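Local coordinates for protein arginase, mitochondrial (Medicago truncatula, PDB 6VSS) that hydrolyses L-arginine to urea and L-ornithine, and agmatine to urea and putrescine, as a homohexamer with two manganese ions in each subunit, at residues 242-245 / 246-250. Sequence-based numbering, arbitrary orientation.
Sequences MRTL and SRDRP
Thr-244 and Asp-248 meet at the start of helix 245-252, the helix that follows strand 238-241, at one edge of the parallel sheet within the chain. Thr-244 takes the N-cap position without capping through its side chain. Its OG1 lies 3.2 Å from OD2 of Asp-248 and within hydrogen-bonding reach of the carbonyl of Glu-241, two possible acceptors for its single proton, while OD2 is hydrogen-bonded to ND1 of His-240. The other carboxylate oxygen holds Arg-247: NE donates to OD1 of Asp-248 at 2.8 Å in a nearly straight salt bridge (165°), close to the guanidinium plane and on the syn side of the carboxylate. The arginine chain, bent at chi2, runs alongside Thr-244, whose CB lies over one guanidinium face, off toward its rim, 3.8 Å from NE. On another side of the turn Leu-245, with CG anti to its backbone N (chi1 179°), sets CD2 3.3 Å from NH2 of Arg-249. The leucine CG sits over the centre of that guanidinium, whose NH1 is salt-bridged to Asp-293. An alanine in place of Asp-248 would probably leave the Arg-247 guanidinium without its charge partner and free to turn, and His-240 ND1 without its acceptor. The aspartate thus ties its two oxygens to different neighbours, linking the first helical turn to the strand end, while aliphatic carbons of Thr-244 and Leu-245 pack against flat arginine faces.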
loop_
_atom_site.group_PDB
_atom_site.type_symbol
_atom_site.label_atom_id
_atom_site.label_comp_id
_atom_site.label_asym_id
_atom_site.label_seq_id
_atom_site.Cartn_x
_atom_site.Cartn_y
_atom_site.Cartn_z
ATOM N N MET B 242 13.764 11.583 -24.889
ATOM C CA MET B 242 12.495 12.260 -24.489
ATOM C C MET B 242 12.600 13.785 -24.676
ATOM O O MET B 242 11.607 14.404 -25.000
ATOM C CB MET B 242 12.144 11.984 -23.028
ATOM C CG MET B 242 11.721 10.564 -22.754
ATOM S SD MET B 242 10.244 10.090 -23.689
ATOM C CE MET B 242 8.974 11.104 -22.925
ATOM N N ARG B 243 13.774 14.378 -24.445
ATOM C CA ARG B 243 13.965 15.853 -24.574
ATOM C C ARG B 243 13.784 16.338 -26.028
ATOM O O ARG B 243 13.702 17.570 -26.182
ATOM C CB ARG B 243 15.315 16.283 -23.980
ATOM C CG ARG B 243 16.524 15.789 -24.749
ATOM C CD ARG B 243 17.828 16.020 -24.030
ATOM N NE ARG B 243 18.871 15.361 -24.813
ATOM C CZ ARG B 243 19.805 15.976 -25.547
ATOM N NH1 ARG B 243 19.867 17.295 -25.588
ATOM N NH2 ARG B 243 20.675 15.274 -26.249
ATOM N N THR B 244 13.665 15.471 -27.055
ATOM C CA THR B 244 13.410 15.883 -28.472
ATOM C C THR B 244 12.116 15.279 -28.991
ATOM O O THR B 244 11.946 15.177 -30.244
ATOM C CB THR B 244 14.561 15.548 -29.452
ATOM O OG1 THR B 244 14.978 14.184 -29.476
ATOM C CG2 THR B 244 15.801 16.349 -29.148
ATOM N N LEU B 245 11.229 14.842 -28.106
ATOM C CA LEU B 245 10.120 13.963 -28.535
ATOM C C LEU B 245 9.182 14.740 -29.453
ATOM O O LEU B 245 8.712 14.168 -30.471
ATOM C CB LEU B 245 9.300 13.504 -27.337
ATOM C CG LEU B 245 8.131 12.616 -27.715
ATOM C CD1 LEU B 245 8.645 11.352 -28.369
ATOM C CD2 LEU B 245 7.253 12.262 -26.514
ATOM N N SER B 246 8.748 15.918 -29.011
ATOM C CA SER B 246 7.636 16.612 -29.696
ATOM C C SER B 246 8.100 16.909 -31.134
ATOM O O SER B 246 7.355 16.639 -32.036
ATOM C CB SER B 246 7.118 17.786 -28.911
ATOM O OG SER B 246 7.764 18.985 -29.270
ATOM N N ARG B 247 9.383 17.225 -31.304
ATOM C CA ARG B 247 9.961 17.383 -32.664
ATOM C C ARG B 247 9.970 16.030 -33.402
ATOM O O ARG B 247 9.831 16.045 -34.637
ATOM C CB ARG B 247 11.352 18.020 -32.610
ATOM C CG ARG B 247 12.465 17.025 -32.325
ATOM C CD ARG B 247 13.791 17.386 -32.961
ATOM N NE ARG B 247 14.563 16.172 -33.170
ATOM C CZ ARG B 247 15.887 16.109 -33.200
ATOM N NH1 ARG B 247 16.609 17.201 -33.029
ATOM N NH2 ARG B 247 16.484 14.947 -33.398
ATOM N N ASP B 248 10.211 14.915 -32.693
ATOM C CA ASP B 248 10.307 13.572 -33.314
ATOM C C ASP B 248 8.935 12.970 -33.593
ATOM O O ASP B 248 8.909 11.939 -34.316
ATOM C CB ASP B 248 11.077 12.593 -32.437
ATOM C CG ASP B 248 12.551 12.918 -32.330
ATOM O OD1 ASP B 248 12.984 13.844 -33.087
ATOM O OD2 ASP B 248 13.224 12.316 -31.414
ATOM N N ARG B 249 7.824 13.506 -33.052
ATOM C CA ARG B 249 6.501 12.810 -33.191
ATOM C C ARG B 249 6.240 12.447 -34.646
ATOM O O ARG B 249 5.927 11.300 -34.950
ATOM C CB ARG B 249 5.306 13.597 -32.660
ATOM C CG ARG B 249 5.390 13.798 -31.159
ATOM C CD ARG B 249 4.112 14.293 -30.540
ATOM N NE ARG B 249 4.197 14.305 -29.088
ATOM C CZ ARG B 249 4.121 13.250 -28.273
ATOM N NH1 ARG B 249 3.977 12.029 -28.724
ATOM N NH2 ARG B 249 4.198 13.421 -26.975
ATOM N N PRO B 250 6.382 13.395 -35.595
ATOM C CA PRO B 250 5.999 13.128 -36.980
ATOM C C PRO B 250 6.782 11.950 -37.584
ATOM O O PRO B 250 6.216 11.186 -38.327
ATOM C CB PRO B 250 6.309 14.441 -37.721
ATOM C CG PRO B 250 6.448 15.492 -36.619
ATOM C CD PRO B 250 6.936 14.739 -35.398
#